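Local coordinates for oligopeptide-binding protein oppA (Lactococcus lactis, PDB 3DRF) that captures oligopeptides in a voluminous cavity as the binding protein of the OppABCDF ABC transporter, which takes them into the cell, at residues 182-187 with 476-481. Residues are numbered along the deposited sequence; the frame is centred on the assembly and turned at random. Where two conformers were deposited one is given.
Sequences MTQSGN and ASEPSQ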
ATOM      1  N   MET A 182       1.555  18.101  -3.528  1.00  6.29           N
ATOM      2  CA  MET A 182       2.627  17.970  -4.540  1.00  6.53           C
ATOM      3  C   MET A 182       4.042  18.264  -4.046  1.00  6.71           C
ATOM      4  O   MET A 182       4.969  17.908  -4.667  1.00  8.00           O
ATOM      5  CB  MET A 182       2.307  18.827  -5.763  1.00  6.06           C
ATOM      6  CG  MET A 182       1.260  18.156  -6.682  1.00  6.12           C
ATOM      7  SD  MET A 182       0.920  19.347  -8.019  1.00  6.73           S
ATOM      8  CE  MET A 182      -0.161  18.356  -9.116  1.00  6.67           C
ATOM      9  N   THR A 183       4.118  18.945  -2.917  1.00  7.17           N
ATOM     10  CA  THR A 183       5.412  19.211  -2.261  1.00  7.98           C
ATOM     11  C   THR A 183       5.983  17.977  -1.513  1.00  7.24           C
ATOM     12  O   THR A 183       7.108  18.018  -1.104  1.00  7.20           O
ATOM     13  CB  THR A 183       5.288  20.364  -1.253  1.00  9.22           C
ATOM     14  OG1 THR A 183       4.223  20.041  -0.370  1.00 10.26           O
ATOM     15  CG2 THR A 183       5.011  21.711  -1.973  1.00 11.21           C
ATOM     16  N   GLN A 184       5.222  16.892  -1.455  0.60  6.67           N
ATOM     17  CA  GLN A 184       5.537  15.770  -0.591  0.60  6.43           C
ATOM     18  C   GLN A 184       5.561  14.468  -1.399  0.60  6.02           C
ATOM     19  O   GLN A 184       4.675  14.212  -2.229  0.60  5.73           O
ATOM     20  CB  GLN A 184       4.475  15.705   0.517  0.60  7.01           C
ATOM     21  CG  GLN A 184       4.783  14.778   1.693  0.60  7.44           C
ATOM     22  CD  GLN A 184       4.020  15.142   2.967  0.60  7.72           C
ATOM     23  OE1 GLN A 184       3.808  16.330   3.245  0.60  8.71           O
ATOM     24  NE2 GLN A 184       3.662  14.125   3.782  0.60  3.70           N
ATOM     25  N   SER A 185       6.558  13.631  -1.151  1.00  6.36           N
ATOM     26  CA  SER A 185       6.643  12.342  -1.799  1.00  6.64           C
ATOM     27  C   SER A 185       5.387  11.532  -1.408  1.00  6.78           C
ATOM     28  O   SER A 185       4.860  11.639  -0.318  1.00  7.38           O
ATOM     29  CB  SER A 185       7.941  11.627  -1.396  1.00  6.89           C
ATOM     30  OG  SER A 185       8.028  10.379  -2.044  1.00  7.65           O
ATOM     31  N   GLY A 186       4.927  10.726  -2.359  1.00  5.88           N
ATOM     32  CA  GLY A 186       3.736   9.891  -2.171  1.00  7.05           C
ATOM     33  C   GLY A 186       2.453  10.639  -2.515  1.00  6.66           C
ATOM     34  O   GLY A 186       1.413  10.115  -2.303  1.00  8.51           O
ATOM     35  N   ASN A 187       2.544  11.842  -3.068  1.00  5.92           N
ATOM     36  CA  ASN A 187       1.307  12.609  -3.403  1.00  5.91           C
ATOM     37  C   ASN A 187       0.348  11.954  -4.469  1.00  5.64           C
ATOM     38  O   ASN A 187      -0.794  12.198  -4.473  1.00  5.63           O
ATOM     39  CB  ASN A 187       1.696  14.069  -3.795  1.00  5.85           C
ATOM     40  CG  ASN A 187       2.430  14.164  -5.142  1.00  5.19           C
ATOM     41  OD1 ASN A 187       1.869  14.001  -6.186  1.00  6.54           O
ATOM     42  ND2 ASN A 187       3.718  14.397  -5.072  1.00  6.26           N
ATOM     43  N   ALA A 476       1.151   5.423   1.230  1.00  8.96           N
ATOM     44  CA  ALA A 476       1.980   6.450   0.605  1.00  8.46           C
ATOM     45  C   ALA A 476       2.264   7.534   1.641  1.00  7.63           C
ATOM     46  O   ALA A 476       1.487   7.744   2.514  1.00  8.16           O
ATOM     47  CB  ALA A 476       1.213   7.074  -0.608  1.00  9.74           C
ATOM     48  N   SER A 477       3.397   8.179   1.495  1.00  7.45           N
ATOM     49  CA  SER A 477       3.844   9.150   2.495  1.00  7.57           C
ATOM     50  C   SER A 477       3.215  10.526   2.378  1.00  6.99           C
ATOM     51  O   SER A 477       3.782  11.464   2.818  1.00  7.74           O
ATOM     52  CB  SER A 477       5.373   9.261   2.549  1.00  8.80           C
ATOM     53  OG  SER A 477       5.879   9.585   1.293  1.00 10.25           O
ATOM     54  N   GLU A 478       2.044  10.634   1.754  1.00  6.91           N
ATOM     55  CA  GLU A 478       1.243  11.867   1.759  1.00  6.54           C
ATOM     56  C   GLU A 478      -0.185  11.411   2.108  1.00  6.38           C
ATOM     57  O   GLU A 478      -0.615  10.410   1.600  1.00  6.94           O
ATOM     58  CB  GLU A 478       1.332  12.499   0.358  1.00  6.64           C
ATOM     59  CG  GLU A 478       1.016  14.018   0.325  1.00  7.25           C
ATOM     60  CD  GLU A 478      -0.477  14.339   0.450  1.00  8.53           C
ATOM     61  OE1 GLU A 478      -1.280  13.519  -0.015  1.00  9.86           O
ATOM     62  OE2 GLU A 478      -0.739  15.344   1.017  1.00 11.26           O
ATOM     63  N   PRO A 479      -0.886  12.150   2.935  1.00  6.08           N
ATOM     64  CA  PRO A 479      -2.125  11.564   3.522  1.00  6.64           C
ATOM     65  C   PRO A 479      -3.403  11.386   2.634  1.00  6.26           C
ATOM     66  O   PRO A 479      -4.297  10.715   3.044  1.00  6.49           O
ATOM     67  CB  PRO A 479      -2.436  12.506   4.708  1.00  7.22           C
ATOM     68  CG  PRO A 479      -1.722  13.795   4.361  1.00  7.92           C
ATOM     69  CD  PRO A 479      -0.431  13.327   3.710  1.00  6.35           C
ATOM     70  N   SER A 480      -3.442  12.027   1.474  1.00  5.58           N
ATOM     71  CA  SER A 480      -4.588  11.843   0.563  1.00  5.78           C
ATOM     72  C   SER A 480      -4.788  10.352   0.229  1.00  6.00           C
ATOM     73  O   SER A 480      -3.863   9.646  -0.038  1.00  6.14           O
ATOM     74  CB  SER A 480      -4.360  12.655  -0.722  1.00  5.97           C
ATOM     75  OG  SER A 480      -5.553  12.520  -1.508  1.00  6.45           O
ATOM     76  N   GLN A 481      -6.039   9.948   0.275  1.00  5.66           N
ATOM     77  CA  GLN A 481      -6.426   8.560  -0.010  1.00  5.93           C
ATOM     78  C   GLN A 481      -7.176   8.384  -1.334  1.00  5.67           C
ATOM     79  O   GLN A 481      -7.826   7.421  -1.529  1.00  5.90           O
ATOM     80  CB  GLN A 481      -7.194   7.936   1.170  1.00  6.42           C
ATOM     81  CG  GLN A 481      -6.274   7.979   2.446  1.00  6.47           C
ATOM     82  CD  GLN A 481      -6.885   7.212   3.611  1.00  6.69           C
ATOM     83  OE1 GLN A 481      -8.093   7.026   3.709  1.00  6.77           O
ATOM     84  NE2 GLN A 481      -6.039   6.787   4.504  1.00  7.77           N
TER
HETATM   85  O   HOH W   1       0.779  16.994   2.257  1.00 15.62           O
HETATM   86  O   HOH W   2      -1.324  10.455  -1.544  1.00 12.40           O
HETATM   87  O   HOH W   3      -1.549  14.350  -2.669  1.00  7.46           O
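Q184 and S477 meet where a type II beta turn, Q184 to N187, fits against the loop that follows strand 468-474, beside the peptide cavity of this Venus-flytrap binding protein. In one of its two conformers, with CG anti to the backbone N (chi1 -168°) and the chain extended beyond it, glutamine is long enough to bring NE2 to S477 O, 2.8 Å away; the N-H points nearly straight at the oxygen (165°), within the carbonyl plane. In return S477 OG donates to S185 O, also at 2.8 Å, from above that carbonyl's plane. An alanine in place of S477 would probably leave S185 O without this donor and weaken the tie between the loops. G186 comes within 4.7 Å of S477, CA to CA; a CB there would clash with S477 N, and its phi of 87° also suits glycine.

E478 crosses the Q184 side chain at about a right angle, with its CG 3.9 Å from Q184 CB. Its carboxylate serves both loops: OE2 pairs with R519 and accepts from a water that, in the same Q184 conformer, also donates to Q184 OE1, while OE1 takes the S480 N-H. Across the turn, N187 ND2 donates to Q184 O at 3.0 Å. Outward, E192 accepts hydrogen bonds from S185 OG and G186 N, A476 N bonds a polar side chain of the bound peptide, and N187 OD1 accepts from Y189 N just beyond the turn.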